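Long-range contacts in cobalamin biosynthesis protein (Agrobacterium tumefaciens, PDB 3BY5), which is of unestablished biochemical function but probably takes part in the biosynthesis of cobalamin (vitamin B12): residues 43-49 against 65-71; 26-31 against 59-63. Numbering follows the deposited sequence.

Contact 1: 43-49 against 65-71; sequences YLATAPL and LSLEIVA
Tyr43 (chi1 t) lays its ring beside Ser66, CE2 3.7 Å from Ser66 CB and one face under Ser66 O, with OH 3.2 Å from Glu68 OE1. Strand 43-46 is extended and runs parallel to strand 67-69, the axes 4.5 Å apart at 21°. The register pairs Leu44 with Leu67, Ala45 with Glu68 and Thr46 with Ile69. Four hydrogen bonds zigzag between the backbones: Leu44 N to Ser66 O (3.0 Å), Glu68 N to Leu44 O, Thr46 N to Glu68 O and Val70 N to Thr46 O (each 2.9 Å). On the face of Leu44, Thr46, Leu67 and Ile69, Leu44 CB meets Leu67 CD1 at 3.7 Å. Beyond the strand, Leu49 CD2 reaches Ile69 CD1 (3.9 Å) and Pro48 CD lies 3.2 Å from Val70 O. Leu67, Glu68 and Ile69 also pair antiparallel with a strand of the second subunit, continuing the sheet across the dimer. Parallel neighbours joined through helix 54-62 are the signature of a beta-alpha-beta unit.

Contact 2: 26-31 against 59-63; sequences IIAAVR and AAKGL
Apolar packing carries nearly all of this helix-to-helix contact, which buries 306 Å² and has no hydrogen bond between the segments. Residues 26-31 are regular helix within 23-37; residues 59-62 are helical, within helix 54-62. The backbones come closest at Ile27 and Ala59, whose CA atoms lie 5.7 Å apart. Ala59 points its methyl at the other helix, with CB 3.6 Å from Ile26 CB and 3.8 Å from Ile27 CG1. Ile27, chi1 m and chi2 t, extends its CD1 to 4.3 Å from Gly62 CA, where a beta carbon would clash; glycine thus leaves room for the isoleucine tip. Leu63 (m, t) is the residue most covered by the other segment, its CG 4.1 Å from Ile27 CG1 and its CD1 3.9 Å from Val30 CG2. The Arg31 guanidinium adds a contact at the margin, one face turned to Leu63 CD2, 4.3 Å from CZ. Within the segments, Leu63 N bonds back to Ala59 O (2.8 Å) and Val30 N to Ile26 O (3.0 Å). Below the pair lies the sheet: Ile26 and Val30 rest on Ile15 of strand 11-17, Ala60 and Leu63 on Leu44 of strand 43-46.

In the fold
Contacts 1 and 2 have centres about 13 Å apart and alternate along the chain, so helix 23-37, strand 43-46, helix 54-62 and strand 67-69 follow one another through both. Contact 1 forms one edge of the subunit's mixed sheet; contact 2 joins helices 23-37 and 54-62, which pack against that sheet. Ala60 and Leu63 bring the two contacts together: Ala60 CB lies 3.8 Å from Leu44 CD1 and 4.2 Å from Leu67 CB, while Leu63 CD1 lies 4.0 Å from Leu44 CD1. A probable hydrogen bond from Leu65 N to Ala60 O (2.8 Å) links helix 54-62 to the segment carrying strand 67-69. Contact 1 reaches the second subunit, whereas the segments of contact 2 touch no other chain.

Contact 1: 43-49 against 65-71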
# COMPACT_ATOMS: atom_id res chain seq x y z
N TYR A 43 8.33 -3.37 4.81
CA TYR A 43 7.26 -2.71 4.07
C TYR A 43 7.83 -1.84 2.94
O TYR A 43 8.80 -1.11 3.15
CB TYR A 43 6.42 -1.87 5.04
CG TYR A 43 5.05 -1.52 4.56
CD1 TYR A 43 4.76 -0.23 4.15
CD2 TYR A 43 4.02 -2.47 4.53
CE1 TYR A 43 3.49 0.12 3.71
CE2 TYR A 43 2.75 -2.13 4.08
CZ TYR A 43 2.50 -0.83 3.68
OH TYR A 43 1.25 -0.46 3.23
N LEU A 44 7.25 -1.92 1.76
CA LEU A 44 7.68 -1.09 0.62
C LEU A 44 6.68 0.01 0.31
O LEU A 44 5.48 -0.14 0.57
CB LEU A 44 7.88 -1.95 -0.63
CG LEU A 44 9.06 -2.89 -0.73
CD1 LEU A 44 9.04 -3.55 -2.09
CD2 LEU A 44 10.37 -2.16 -0.52
N ALA A 45 7.17 1.11 -0.26
CA ALA A 45 6.32 2.26 -0.60
C ALA A 45 6.81 2.98 -1.85
O ALA A 45 8.00 2.97 -2.17
CB ALA A 45 6.22 3.22 0.57
N THR A 46 5.87 3.62 -2.55
CA THR A 46 6.18 4.35 -3.77
C THR A 46 5.22 5.50 -4.03
O THR A 46 4.16 5.59 -3.42
CB THR A 46 6.23 3.40 -5.02
OG1 THR A 46 6.81 4.10 -6.13
CG2 THR A 46 4.86 2.89 -5.41
N ALA A 47 5.63 6.38 -4.93
CA ALA A 47 4.81 7.48 -5.41
C ALA A 47 3.93 6.93 -6.52
O ALA A 47 4.18 5.81 -6.97
CB ALA A 47 5.70 8.56 -5.93
N PRO A 48 2.93 7.69 -6.95
CA PRO A 48 2.07 7.29 -8.07
C PRO A 48 2.90 6.91 -9.30
O PRO A 48 3.60 7.76 -9.85
CB PRO A 48 1.26 8.55 -8.36
CG PRO A 48 1.20 9.25 -7.04
CD PRO A 48 2.51 8.98 -6.37
N LEU A 49 2.81 5.65 -9.71
CA LEU A 49 3.74 5.10 -10.69
C LEU A 49 3.33 5.47 -12.11
O LEU A 49 2.15 5.73 -12.38
CB LEU A 49 3.82 3.58 -10.55
CG LEU A 49 2.64 2.89 -9.86
CD1 LEU A 49 1.45 2.81 -10.80
CD2 LEU A 49 3.03 1.51 -9.36
N LEU A 65 7.10 -8.65 0.24
CA LEU A 65 6.72 -7.46 1.00
C LEU A 65 5.49 -6.82 0.38
O LEU A 65 5.24 -6.97 -0.81
CB LEU A 65 7.87 -6.45 1.03
CG LEU A 65 9.20 -6.88 1.65
CD1 LEU A 65 10.27 -5.84 1.41
CD2 LEU A 65 9.05 -7.18 3.13
N SER A 66 4.73 -6.10 1.21
CA SER A 66 3.58 -5.34 0.74
C SER A 66 4.08 -4.04 0.12
O SER A 66 5.15 -3.56 0.47
CB SER A 66 2.61 -5.04 1.88
OG SER A 66 1.90 -6.20 2.26
N LEU A 67 3.30 -3.48 -0.80
CA LEU A 67 3.63 -2.21 -1.42
C LEU A 67 2.52 -1.20 -1.19
O LEU A 67 1.36 -1.51 -1.38
CB LEU A 67 3.89 -2.38 -2.91
CG LEU A 67 4.29 -1.14 -3.71
CD1 LEU A 67 5.69 -0.65 -3.36
CD2 LEU A 67 4.17 -1.43 -5.20
N GLU A 68 2.88 0.00 -0.75
CA GLU A 68 1.91 1.09 -0.71
C GLU A 68 2.20 2.11 -1.80
O GLU A 68 3.25 2.73 -1.81
CB GLU A 68 1.85 1.75 0.67
CG GLU A 68 0.73 2.78 0.78
CD GLU A 68 0.62 3.40 2.17
OE1 GLU A 68 0.89 2.70 3.16
OE2 GLU A 68 0.25 4.59 2.26
N ILE A 69 1.26 2.26 -2.72
CA ILE A 69 1.34 3.30 -3.73
C ILE A 69 0.62 4.52 -3.15
O ILE A 69 -0.61 4.59 -3.15
CB ILE A 69 0.73 2.86 -5.08
CG1 ILE A 69 1.31 1.51 -5.50
CG2 ILE A 69 0.96 3.94 -6.16
CD1 ILE A 69 0.46 0.74 -6.48
N VAL A 70 1.41 5.45 -2.64
CA VAL A 70 0.92 6.58 -1.86
C VAL A 70 0.36 7.66 -2.79
O VAL A 70 1.05 8.09 -3.71
CB VAL A 70 2.04 7.17 -0.97
CG1 VAL A 70 1.53 8.30 -0.13
CG2 VAL A 70 2.63 6.09 -0.08
N ALA A 71 -0.88 8.08 -2.54
CA ALA A 71 -1.55 9.14 -3.31
C ALA A 71 -0.80 10.47 -3.23
O ALA A 71 -0.15 10.76 -2.22
CB ALA A 71 -2.98 9.32 -2.82

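Contact 2: 26-31 against 59-63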
# COMPACT_ATOMS: atom_id res chain seq x y z
N ILE A 26 15.33 -3.64 -8.71
CA ILE A 26 14.68 -3.16 -7.50
C ILE A 26 15.06 -4.03 -6.30
O ILE A 26 15.40 -3.51 -5.24
CB ILE A 26 13.13 -3.16 -7.63
CG1 ILE A 26 12.65 -2.73 -9.03
CG2 ILE A 26 12.49 -2.36 -6.50
CD1 ILE A 26 12.77 -1.27 -9.37
N ILE A 27 15.01 -5.36 -6.50
CA ILE A 27 15.33 -6.34 -5.45
C ILE A 27 16.76 -6.18 -4.95
O ILE A 27 17.00 -6.11 -3.75
CB ILE A 27 15.07 -7.80 -5.92
CG1 ILE A 27 13.57 -8.06 -6.06
CG2 ILE A 27 15.67 -8.81 -4.95
CD1 ILE A 27 13.23 -9.34 -6.81
N ALA A 28 17.70 -6.09 -5.90
CA ALA A 28 19.11 -5.83 -5.61
C ALA A 28 19.31 -4.56 -4.81
O ALA A 28 20.08 -4.54 -3.85
CB ALA A 28 19.89 -5.76 -6.91
N ALA A 29 18.60 -3.50 -5.20
CA ALA A 29 18.67 -2.20 -4.54
C ALA A 29 18.17 -2.21 -3.09
O ALA A 29 18.72 -1.50 -2.24
CB ALA A 29 17.89 -1.17 -5.35
N VAL A 30 17.13 -2.99 -2.83
CA VAL A 30 16.56 -3.09 -1.48
C VAL A 30 17.50 -3.89 -0.58
O VAL A 30 17.80 -3.47 0.53
CB VAL A 30 15.12 -3.68 -1.50
CG1 VAL A 30 14.58 -3.88 -0.09
CG2 VAL A 30 14.18 -2.77 -2.27
N ARG A 31 17.99 -5.03 -1.07
CA ARG A 31 18.91 -5.86 -0.29
C ARG A 31 20.27 -5.21 -0.04
O ARG A 31 20.90 -5.46 0.99
CB ARG A 31 19.09 -7.24 -0.93
CG ARG A 31 17.89 -8.16 -0.79
CD ARG A 31 18.31 -9.62 -0.93
NE ARG A 31 17.26 -10.45 -1.52
CZ ARG A 31 16.31 -11.08 -0.84
NH1 ARG A 31 16.24 -10.99 0.48
NH2 ARG A 31 15.41 -11.81 -1.50
N ALA A 59 8.72 -6.92 -7.81
CA ALA A 59 9.84 -6.95 -6.87
C ALA A 59 9.37 -7.10 -5.44
O ALA A 59 10.01 -7.78 -4.64
CB ALA A 59 10.67 -5.71 -7.00
N ALA A 60 8.25 -6.45 -5.13
CA ALA A 60 7.57 -6.62 -3.85
C ALA A 60 7.12 -8.07 -3.66
O ALA A 60 7.15 -8.57 -2.54
CB ALA A 60 6.38 -5.68 -3.77
N LYS A 61 6.73 -8.72 -4.75
CA LYS A 61 6.33 -10.13 -4.73
C LYS A 61 7.55 -11.01 -4.49
O LYS A 61 7.49 -11.97 -3.72
CB LYS A 61 5.64 -10.52 -6.05
CG LYS A 61 5.02 -11.91 -6.07
CD LYS A 61 3.99 -12.06 -7.19
CE LYS A 61 4.62 -12.47 -8.53
NZ LYS A 61 5.04 -13.90 -8.57
N GLY A 62 8.66 -10.65 -5.14
CA GLY A 62 9.94 -11.35 -4.98
C GLY A 62 10.53 -11.18 -3.60
O GLY A 62 11.09 -12.12 -3.04
N LEU A 63 10.39 -9.98 -3.03
CA LEU A 63 10.85 -9.72 -1.67
C LEU A 63 9.83 -10.19 -0.62
O LEU A 63 10.12 -10.16 0.58
CB LEU A 63 11.14 -8.23 -1.47
CG LEU A 63 12.32 -7.58 -2.20
CD1 LEU A 63 12.06 -6.10 -2.33
CD2 LEU A 63 13.63 -7.83 -1.49